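Local coordinates for protein protoporphyrinogen oxidase (PDB 3LOV) that probably catalyses the FAD-dependent oxidation of coproporphyrinogen III to coproporphyrin III by molecular oxygen, a late step of heme b biosynthesis, at residues L166-L171 and A176-Q181; T15-A20 and S249-E254; T111-F116 and D132-P137. One frame throughout, in Å; residues are numbered along the deposited sequence. Where two conformers were deposited one is given.

Interaction 1: L166-L171 and A176-Q181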
loop_
_atom_site.group_PDB
_atom_site.type_symbol
_atom_site.label_atom_id
_atom_site.label_comp_id
_atom_site.label_asym_id
_atom_site.label_seq_id
_atom_site.Cartn_x
_atom_site.Cartn_y
_atom_site.Cartn_z
ATOM N N LEU A 166 -16.643 5.428 11.110
ATOM C CA LEU A 166 -15.447 4.822 11.752
ATOM C C LEU A 166 -14.696 3.786 10.900
ATOM O O LEU A 166 -13.487 3.924 10.689
ATOM C CB LEU A 166 -15.814 4.247 13.114
ATOM C CG LEU A 166 -14.639 3.579 13.829
ATOM C CD1 LEU A 166 -13.470 4.550 14.013
ATOM C CD2 LEU A 166 -15.118 2.946 15.138
ATOM N N ILE A 167 -15.395 2.770 10.394
ATOM C CA ILE A 167 -14.723 1.612 9.801
ATOM C C ILE A 167 -14.030 1.977 8.492
ATOM O O ILE A 167 -12.863 1.686 8.290
ATOM C CB ILE A 167 -15.675 0.470 9.507
ATOM C CG1 ILE A 167 -16.513 0.094 10.742
ATOM C CG2 ILE A 167 -14.892 -0.772 9.056
ATOM C CD1 ILE A 167 -15.735 -0.391 11.878
ATOM N N GLU A 168 -14.750 2.631 7.600
ATOM C CA GLU A 168 -14.153 3.033 6.338
ATOM C C GLU A 168 -12.895 3.851 6.497
ATOM O O GLU A 168 -11.872 3.491 5.924
ATOM C CB GLU A 168 -15.166 3.737 5.406
ATOM C CG GLU A 168 -14.540 4.201 4.105
ATOM C CD GLU A 168 -15.611 4.568 3.073
ATOM O OE1 GLU A 168 -16.432 5.455 3.373
ATOM O OE2 GLU A 168 -15.654 3.944 2.011
ATOM N N PRO A 169 -12.946 4.980 7.222
ATOM C CA PRO A 169 -11.705 5.731 7.310
ATOM C C PRO A 169 -10.591 5.007 8.088
ATOM O O PRO A 169 -9.429 5.137 7.743
ATOM C CB PRO A 169 -12.124 7.022 8.010
ATOM C CG PRO A 169 -13.433 6.798 8.578
ATOM C CD PRO A 169 -14.083 5.729 7.763
ATOM N N LEU A 170 -10.960 4.232 9.107
ATOM C CA LEU A 170 -9.994 3.415 9.877
ATOM C C LEU A 170 -9.323 2.355 9.011
ATOM O O LEU A 170 -8.105 2.308 8.882
ATOM C CB LEU A 170 -10.707 2.732 11.047
ATOM C CG LEU A 170 -9.844 1.978 12.051
ATOM C CD1 LEU A 170 -8.883 2.908 12.788
ATOM C CD2 LEU A 170 -10.747 1.209 13.056
ATOM N N LEU A 171 -10.124 1.523 8.389
ATOM C CA LEU A 171 -9.591 0.420 7.618
ATOM C C LEU A 171 -8.942 0.869 6.305
ATOM O O LEU A 171 -7.966 0.261 5.887
ATOM C CB LEU A 171 -10.662 -0.665 7.392
ATOM C CG LEU A 171 -11.198 -1.399 8.657
ATOM C CD1 LEU A 171 -12.030 -2.650 8.217
ATOM C CD2 LEU A 171 -10.087 -1.813 9.677
ATOM N N ALA A 176 -7.218 5.102 1.290
ATOM C CA ALA A 176 -8.404 5.862 0.919
ATOM C C ALA A 176 -9.441 5.127 0.065
ATOM O O ALA A 176 -10.299 5.772 -0.557
ATOM C CB ALA A 176 -7.993 7.144 0.202
ATOM N N GLY A 177 -9.381 3.802 0.037
ATOM C CA GLY A 177 -10.288 3.015 -0.776
ATOM C C GLY A 177 -11.715 3.046 -0.291
ATOM O O GLY A 177 -12.032 3.548 0.801
ATOM N N ASN A 178 -12.591 2.528 -1.126
ATOM C CA ASN A 178 -13.982 2.569 -0.865
ATOM C C ASN A 178 -14.383 1.271 -0.176
ATOM O O ASN A 178 -14.331 0.210 -0.780
ATOM C CB ASN A 178 -14.761 2.773 -2.189
ATOM C CG ASN A 178 -14.588 4.184 -2.766
ATOM O OD1 ASN A 178 -14.837 5.162 -2.078
ATOM N ND2 ASN A 178 -14.191 4.282 -4.029
ATOM N N ILE A 179 -14.805 1.353 1.079
ATOM C CA ILE A 179 -15.251 0.163 1.768
ATOM C C ILE A 179 -16.303 -0.637 0.961
ATOM O O ILE A 179 -16.316 -1.877 1.018
ATOM C CB ILE A 179 -15.760 0.481 3.205
ATOM C CG1 ILE A 179 -15.755 -0.786 4.064
ATOM C CG2 ILE A 179 -17.163 1.072 3.187
ATOM C CD1 ILE A 179 -15.733 -0.509 5.572
ATOM N N ASP A 180 -17.163 0.045 0.188
ATOM C CA ASP A 180 -18.259 -0.651 -0.516
ATOM C C ASP A 180 -17.839 -1.381 -1.806
ATOM O O ASP A 180 -18.680 -2.003 -2.469
ATOM C CB ASP A 180 -19.431 0.313 -0.820
ATOM C CG ASP A 180 -20.189 0.718 0.442
ATOM O OD1 ASP A 180 -20.659 -0.185 1.162
ATOM O OD2 ASP A 180 -20.288 1.937 0.738
ATOM N N GLN A 181 -16.572 -1.299 -2.186
ATOM C CA GLN A 181 -16.087 -2.051 -3.379
ATOM C C GLN A 181 -15.023 -3.141 -3.070
ATOM O O GLN A 181 -14.955 -4.178 -3.773
ATOM C CB GLN A 181 -15.521 -1.070 -4.428
ATOM C CG GLN A 181 -16.475 0.086 -4.805
ATOM C CD GLN A 181 -15.944 0.908 -5.946
ATOM O OE1 GLN A 181 -15.031 0.483 -6.684
ATOM N NE2 GLN A 181 -16.517 2.087 -6.122
HETATM O O HOH W 1 -17.560 3.028 0.268
#
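Glu168 and Ile179 carry most of this contact between the helix at 166-171 and the loop that follows it. With CG anti to the backbone N (chi1 178°) and an extended chain beyond, Glu168 runs from the helix across the side of the isoleucine. Its CB lies 4.0 Å from Ile179 CG2, and CG passes Ile179 CB at much the same distance. Farther along, CD is 3.8 Å from the CG2 methyl of Ile179, so that the apolar stem is covered before the carboxylate reaches the loop backbone. There Glu168 OE2 accepts from Ile179 N at 2.9 Å (N-H...O 152°), met on its anti side and 18° out of the carboxylate plane. The same oxygen takes a 2.7 Å bond from a water, which also donates to Asp180 OD2 and accepts from Asp180 N at 3.0 Å. The water bridges the two carboxylates, and the arginines nearby, Arg155 in a salt bridge to Asp180 and Arg334 in a long, weak ion pair with Glu168, probably offset the like charges. Beside the polar part, the other arm of Ile179 turns to the helix, placing CD1 3.6 Å from Ile167 CG2. A side-chain carboxylate thus ties down the backbone of a loop that leaves its own helix. Helix 150-158 packs alongside, with Leu154 touching both isoleucines, while Arg334, in the loop after strand 329-332, binds Asn178 OD1.

Interaction 2: T15-A20 and S249-E254. With FAD (flavin-adenine dinucleotide), chain B.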
loop_
_atom_site.group_PDB
_atom_site.type_symbol
_atom_site.label_atom_id
_atom_site.label_comp_id
_atom_site.label_asym_id
_atom_site.label_seq_id
_atom_site.Cartn_x
_atom_site.Cartn_y
_atom_site.Cartn_z
ATOM N N THR A 15 9.577 -4.694 -6.766
ATOM C CA THR A 15 9.134 -5.929 -7.381
ATOM C C THR A 15 10.203 -6.446 -8.359
ATOM O O THR A 15 10.545 -7.645 -8.365
ATOM C CB THR A 15 7.792 -5.734 -8.116
ATOM O OG1 THR A 15 6.831 -5.215 -7.166
ATOM C CG2 THR A 15 7.314 -7.067 -8.702
ATOM N N GLY A 16 10.718 -5.536 -9.174
ATOM C CA GLY A 16 11.765 -5.854 -10.139
ATOM C C GLY A 16 13.113 -6.198 -9.488
ATOM O O GLY A 16 13.779 -7.102 -9.947
ATOM N N LEU A 17 13.496 -5.484 -8.432
ATOM C CA LEU A 17 14.756 -5.736 -7.715
ATOM C C LEU A 17 14.681 -7.039 -6.928
ATOM O O LEU A 17 15.614 -7.847 -6.957
ATOM C CB LEU A 17 15.114 -4.565 -6.787
ATOM C CG LEU A 17 15.736 -3.352 -7.478
ATOM C CD1 LEU A 17 15.927 -2.198 -6.528
ATOM C CD2 LEU A 17 17.070 -3.766 -8.127
ATOM N N ALA A 18 13.547 -7.285 -6.283
ATOM C CA ALA A 18 13.295 -8.582 -5.670
ATOM C C ALA A 18 13.282 -9.696 -6.708
ATOM O O ALA A 18 13.800 -10.796 -6.469
ATOM C CB ALA A 18 11.984 -8.583 -4.909
ATOM N N ALA A 19 12.679 -9.437 -7.853
ATOM C CA ALA A 19 12.685 -10.456 -8.875
ATOM C C ALA A 19 14.154 -10.811 -9.269
ATOM O O ALA A 19 14.466 -11.962 -9.477
ATOM C CB ALA A 19 11.871 -10.021 -10.107
ATOM N N ALA A 20 15.041 -9.832 -9.361
ATOM C CA ALA A 20 16.388 -10.123 -9.863
ATOM C C ALA A 20 17.117 -10.972 -8.819
ATOM O O ALA A 20 17.860 -11.892 -9.189
ATOM C CB ALA A 20 17.152 -8.864 -10.141
ATOM N N SER A 249 23.356 -9.637 -12.463
ATOM C CA SER A 249 22.285 -8.929 -13.179
ATOM C C SER A 249 22.772 -7.596 -13.709
ATOM O O SER A 249 23.396 -6.852 -12.983
ATOM C CB SER A 249 21.136 -8.665 -12.221
ATOM O OG SER A 249 20.571 -9.869 -11.759
ATOM N N GLU A 250 22.506 -7.306 -14.965
ATOM C CA GLU A 250 22.859 -6.012 -15.535
ATOM C C GLU A 250 21.699 -5.024 -15.361
ATOM O O GLU A 250 20.605 -5.273 -15.834
ATOM C CB GLU A 250 23.171 -6.157 -17.005
ATOM C CG GLU A 250 23.888 -4.927 -17.578
ATOM C CD GLU A 250 23.714 -4.783 -19.075
ATOM O OE1 GLU A 250 23.289 -5.761 -19.729
ATOM O OE2 GLU A 250 24.005 -3.689 -19.601
ATOM N N ILE A 251 21.945 -3.898 -14.681
ATOM C CA ILE A 251 20.900 -2.901 -14.413
ATOM C C ILE A 251 21.060 -1.773 -15.421
ATOM O O ILE A 251 22.097 -1.113 -15.414
ATOM C CB ILE A 251 21.025 -2.229 -13.005
ATOM C CG1 ILE A 251 21.086 -3.246 -11.849
ATOM C CG2 ILE A 251 19.922 -1.195 -12.819
ATOM C CD1 ILE A 251 19.836 -3.646 -11.287
ATOM N N ARG A 252 20.040 -1.503 -16.241
ATOM C CA ARG A 252 20.115 -0.361 -17.161
ATOM C C ARG A 252 19.161 0.739 -16.716
ATOM O O ARG A 252 17.947 0.587 -16.812
ATOM C CB ARG A 252 19.792 -0.769 -18.608
ATOM C CG ARG A 252 20.504 -2.044 -19.142
ATOM C CD ARG A 252 21.512 -1.769 -20.244
ATOM N NE ARG A 252 20.902 -1.237 -21.462
ATOM C CZ ARG A 252 20.379 -1.971 -22.444
ATOM N NH1 ARG A 252 20.363 -3.301 -22.378
ATOM N NH2 ARG A 252 19.843 -1.359 -23.503
ATOM N N LEU A 253 19.692 1.844 -16.242
ATOM C CA LEU A 253 18.843 2.975 -15.866
ATOM C C LEU A 253 18.522 3.795 -17.126
ATOM O O LEU A 253 19.131 3.610 -18.177
ATOM C CB LEU A 253 19.536 3.848 -14.823
ATOM C CG LEU A 253 19.859 3.245 -13.465
ATOM C CD1 LEU A 253 20.700 4.263 -12.668
ATOM C CD2 LEU A 253 18.588 2.799 -12.703
ATOM N N GLU A 254 17.577 4.705 -17.004
ATOM C CA GLU A 254 17.179 5.565 -18.098
ATOM C C GLU A 254 16.945 4.754 -19.372
ATOM O O GLU A 254 17.330 5.184 -20.427
ATOM C CB GLU A 254 18.252 6.649 -18.352
ATOM C CG GLU A 254 18.528 7.570 -17.186
ATOM C CD GLU A 254 17.478 8.669 -16.965
ATOM O OE1 GLU A 254 16.460 8.721 -17.664
ATOM O OE2 GLU A 254 17.658 9.494 -16.050
HETATM P PA FAD B . 6.761 0.812 -8.539
HETATM O O1A FAD B . 7.373 1.168 -7.227
HETATM O O2A FAD B . 5.735 1.713 -9.116
HETATM O O5B FAD B . 7.931 0.629 -9.602
HETATM C C5B FAD B . 7.702 0.593 -10.987
HETATM C C4B FAD B . 9.046 0.831 -11.685
HETATM O O4B FAD B . 8.933 0.603 -13.092
HETATM C C3B FAD B . 9.530 2.249 -11.454
HETATM O O3B FAD B . 10.895 2.284 -11.079
HETATM C C2B FAD B . 9.269 2.872 -12.812
HETATM O O2B FAD B . 10.156 3.886 -13.126
HETATM C C1B FAD B . 9.474 1.708 -13.759
HETATM N N9A FAD B . 8.834 1.839 -15.077
HETATM C C8A FAD B . 7.648 2.423 -15.468
HETATM N N7A FAD B . 7.485 2.286 -16.808
HETATM C C5A FAD B . 8.576 1.612 -17.286
HETATM C C6A FAD B . 8.960 1.167 -18.553
HETATM N N6A FAD B . 8.179 1.348 -19.615
HETATM N N1A FAD B . 10.162 0.496 -18.709
HETATM C C2A FAD B . 10.958 0.227 -17.621
HETATM N N3A FAD B . 10.563 0.645 -16.363
HETATM C C4A FAD B . 9.415 1.336 -16.210
HETATM N N1 FAD B . 3.075 -0.464 0.870
HETATM C C2 FAD B . 3.404 -0.885 2.129
HETATM O O2 FAD B . 3.682 -2.073 2.344
HETATM N N3 FAD B . 3.400 0.012 3.166
HETATM C C4 FAD B . 3.062 1.306 2.997
HETATM O O4 FAD B . 3.112 2.054 3.955
HETATM C C4X FAD B . 2.692 1.753 1.746
HETATM N N5 FAD B . 2.390 3.092 1.555
HETATM C C5X FAD B . 2.041 3.520 0.272
HETATM C C6 FAD B . 1.693 4.859 0.060
HETATM C C7 FAD B . 1.338 5.302 -1.225
HETATM C C7M FAD B . 0.975 6.741 -1.447
HETATM C C8 FAD B . 1.364 4.414 -2.316
HETATM C C8M FAD B . 0.975 4.847 -3.719
HETATM C C9 FAD B . 1.723 3.084 -2.121
HETATM C C9A FAD B . 2.059 2.618 -0.829
HETATM N N10 FAD B . 2.418 1.280 -0.628
HETATM C C10 FAD B . 2.726 0.854 0.670
HETATM C "C1'" FAD B . 2.442 0.251 -1.733
HETATM C "C2'" FAD B . 3.892 0.126 -2.261
HETATM O "O2'" FAD B . 4.266 1.337 -2.805
HETATM C "C3'" FAD B . 4.056 -0.962 -3.331
HETATM O "O3'" FAD B . 3.989 -2.201 -2.636
HETATM C "C4'" FAD B . 5.398 -0.951 -4.107
HETATM O "O4'" FAD B . 6.076 0.290 -4.161
HETATM C "C5'" FAD B . 5.203 -1.349 -5.558
HETATM O "O5'" FAD B . 6.462 -1.469 -6.170
HETATM P P FAD B . 6.537 -1.939 -7.676
HETATM O O1P FAD B . 5.516 -2.998 -8.001
HETATM O O2P FAD B . 7.943 -2.230 -8.139
HETATM O O3P FAD B . 6.040 -0.623 -8.512
#
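Helix residues Ala20 and Leu17 face Ser249 and Ile251 across a gap that narrows toward the end of the 15-20 segment, the CA atoms lying 9.5 Å apart for Leu17 and Ile251 but 6.9 Å for Ala20 and Ser249. The setting is the Rossmann-type dinucleotide-binding fold: helix 14-26 links the parallel strands 6-10 and 31-35, and strand 250-252 adds an outer strand beside 31-35. No hydrogen bond joins the two segments. Leu17 sends CD2 to within 4.2 Å of Ile251 CD1, a loose methyl contact that Ile239 and Leu242 of helix 235-245 extend on the leucine side. One turn farther along the helix, Ala20 CB rests 3.9 Å from Ser249 OG, whose hydrogen bond goes to Glu24 in the next turn. The start of the helix serves the cofactor. Gly16 belongs to a GxGxxG pattern consistent with close approach of the FAD diphosphate, and the backbone N of Thr15 donates to FAD O2P at 3.3 Å (160°). A chi1 of -56° sets the threonine hydroxyl beside that same N, and Thr15 OG1 donates to the other non-bridging oxygen of this phosphate, FAD O1P, at 2.7 Å.

Interaction 3: T111-F116 and D132-P137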
loop_
_atom_site.group_PDB
_atom_site.type_symbol
_atom_site.label_atom_id
_atom_site.label_comp_id
_atom_site.label_asym_id
_atom_site.label_seq_id
_atom_site.Cartn_x
_atom_site.Cartn_y
_atom_site.Cartn_z
ATOM N N THR A 111 -16.161 -4.495 20.804
ATOM C CA THR A 111 -16.137 -5.743 21.571
ATOM C C THR A 111 -16.425 -5.481 23.060
ATOM O O THR A 111 -16.764 -6.422 23.793
ATOM C CB THR A 111 -14.802 -6.457 21.398
ATOM O OG1 THR A 111 -13.769 -5.605 21.861
ATOM C CG2 THR A 111 -14.546 -6.823 19.887
ATOM N N ASP A 112 -16.316 -4.222 23.498
ATOM C CA ASP A 112 -16.689 -3.808 24.874
ATOM C C ASP A 112 -17.621 -2.600 24.813
ATOM O O ASP A 112 -17.176 -1.437 24.686
ATOM C CB ASP A 112 -15.421 -3.504 25.657
ATOM C CG ASP A 112 -15.687 -2.948 27.047
ATOM O OD1 ASP A 112 -16.755 -2.349 27.313
ATOM O OD2 ASP A 112 -14.766 -3.105 27.874
ATOM N N LEU A 113 -18.915 -2.874 24.905
ATOM C CA LEU A 113 -19.914 -1.861 24.605
ATOM C C LEU A 113 -19.851 -0.655 25.563
ATOM O O LEU A 113 -20.128 0.471 25.156
ATOM C CB LEU A 113 -21.303 -2.467 24.608
ATOM C CG LEU A 113 -21.596 -3.524 23.544
ATOM C CD1 LEU A 113 -23.013 -4.008 23.697
ATOM C CD2 LEU A 113 -21.403 -2.964 22.150
ATOM N N ASP A 114 -19.479 -0.879 26.817
ATOM C CA ASP A 114 -19.438 0.216 27.778
ATOM C C ASP A 114 -18.325 1.206 27.401
ATOM O O ASP A 114 -18.506 2.414 27.436
ATOM C CB ASP A 114 -19.136 -0.309 29.196
ATOM C CG ASP A 114 -20.343 -0.964 29.885
ATOM O OD1 ASP A 114 -21.480 -1.009 29.367
ATOM O OD2 ASP A 114 -20.136 -1.436 31.002
ATOM N N LEU A 115 -17.160 0.673 27.085
ATOM C CA LEU A 115 -15.982 1.482 26.772
ATOM C C LEU A 115 -16.194 2.178 25.430
ATOM O O LEU A 115 -15.918 3.384 25.281
ATOM C CB LEU A 115 -14.754 0.586 26.681
ATOM C CG LEU A 115 -13.532 0.950 27.496
ATOM C CD1 LEU A 115 -13.831 0.751 28.999
ATOM C CD2 LEU A 115 -12.385 0.061 26.998
ATOM N N PHE A 116 -16.733 1.415 24.480
ATOM C CA PHE A 116 -16.995 1.923 23.143
ATOM C C PHE A 116 -17.970 3.083 23.124
ATOM O O PHE A 116 -17.780 4.047 22.371
ATOM C CB PHE A 116 -17.534 0.847 22.203
ATOM C CG PHE A 116 -17.771 1.363 20.834
ATOM C CD1 PHE A 116 -16.682 1.596 19.982
ATOM C CD2 PHE A 116 -19.054 1.697 20.417
ATOM C CE1 PHE A 116 -16.882 2.133 18.708
ATOM C CE2 PHE A 116 -19.272 2.233 19.152
ATOM C CZ PHE A 116 -18.190 2.458 18.295
ATOM N N ASP A 132 -27.740 -2.634 19.733
ATOM C CA ASP A 132 -28.863 -3.500 19.462
ATOM C C ASP A 132 -28.549 -4.457 18.333
ATOM O O ASP A 132 -28.981 -5.626 18.348
ATOM C CB ASP A 132 -30.103 -2.683 19.050
ATOM C CG ASP A 132 -30.681 -1.851 20.192
ATOM O OD1 ASP A 132 -30.263 -2.022 21.355
ATOM O OD2 ASP A 132 -31.545 -1.007 19.914
ATOM N N LEU A 133 -27.855 -3.958 17.312
ATOM C CA LEU A 133 -27.444 -4.816 16.183
ATOM C C LEU A 133 -26.440 -5.898 16.665
ATOM O O LEU A 133 -26.589 -7.052 16.314
ATOM C CB LEU A 133 -26.872 -3.983 15.014
ATOM C CG LEU A 133 -27.828 -3.102 14.165
ATOM C CD1 LEU A 133 -27.055 -2.132 13.263
ATOM C CD2 LEU A 133 -28.726 -3.945 13.306
ATOM N N LEU A 134 -25.469 -5.516 17.512
ATOM C CA LEU A 134 -24.435 -6.448 17.970
ATOM C C LEU A 134 -24.969 -7.530 18.926
ATOM O O LEU A 134 -24.664 -8.725 18.725
ATOM C CB LEU A 134 -23.235 -5.714 18.571
ATOM C CG LEU A 134 -22.358 -4.900 17.590
ATOM C CD1 LEU A 134 -21.391 -4.083 18.378
ATOM C CD2 LEU A 134 -21.596 -5.805 16.587
ATOM N N LEU A 135 -25.784 -7.119 19.915
ATOM C CA LEU A 135 -26.338 -8.047 20.910
ATOM C C LEU A 135 -27.541 -8.821 20.457
ATOM O O LEU A 135 -27.821 -9.881 21.041
ATOM C CB LEU A 135 -26.723 -7.326 22.200
ATOM C CG LEU A 135 -25.542 -6.755 22.970
ATOM C CD1 LEU A 135 -26.077 -5.882 24.100
ATOM C CD2 LEU A 135 -24.631 -7.876 23.474
ATOM N N HIS A 136 -28.248 -8.302 19.443
ATOM C CA HIS A 136 -29.486 -8.910 18.958
ATOM C C HIS A 136 -29.508 -9.054 17.435
ATOM O O HIS A 136 -30.460 -8.581 16.744
ATOM C CB HIS A 136 -30.710 -8.098 19.438
ATOM C CG HIS A 136 -30.725 -7.858 20.910
ATOM N ND1 HIS A 136 -31.225 -8.775 21.809
ATOM C CD2 HIS A 136 -30.263 -6.824 21.646
ATOM C CE1 HIS A 136 -31.103 -8.298 23.029
ATOM N NE2 HIS A 136 -30.518 -7.117 22.962
ATOM N N PRO A 137 -28.481 -9.721 16.891
ATOM C CA PRO A 137 -28.378 -9.822 15.440
ATOM C C PRO A 137 -29.609 -10.512 14.832
ATOM O O PRO A 137 -30.171 -11.438 15.424
ATOM C CB PRO A 137 -27.111 -10.671 15.238
ATOM C CG PRO A 137 -26.978 -11.475 16.547
ATOM C CD PRO A 137 -27.404 -10.477 17.574
#
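A 2.9 Å bond from Phe116 N to Asp112 O closes the short helical turn that presents Leu113 to Leu134 and Leu135. Asp112 is the N-cap of this helix and works with its side chain too: Asp112 OD1 accepts from Leu115 N at 3.1 Å, a nearly straight bond (170°) that arrives from well above the carboxylate plane. Across the contact the chemistry is wholly apolar. Leu113 points at the last turn of helix 124-135 and divides its two methyls between successive leucines. Its CD1 meets Leu135 CD1 at 3.6 Å, the two side chains reaching toward each other tip to tip, and also comes within 3.8 Å of Leu135 CG. The second branch, Leu113 CD2, touches Leu134 CD1 at 3.9 Å, and here the side chains slant past one another. This is helix-end packing in the mainly helical part of the chain that follows strand 109-110, away from the flavin. Phe202 of helix 201-207 touches all three leucines, while Pro110 adds to the contacts of Leu134. Beyond Leu135 the helix gives way at His136, whose backbone N still bonds Asp132 O at 3.0 Å.

In the fold
Interactions 1 and 3 lie on the same side of the chain's centre and touch where Leu166 CD2 meets Phe116 CE1 at 4.1 Å, although neither residue works across its own contact; helix 160-172 is thus shared ground. Interaction 2 stands on the opposite side, its centre about 35 Å from that of interaction 1 and about 52 Å from that of interaction 3. The most buried of the three, interaction 1, is also the one that joins its segments by a hydrogen bond and a water. Partly buried interaction 3 relies on leucine methyls near the surface, and interaction 2 pairs a sparse helix-strand contact with direct binding of FAD.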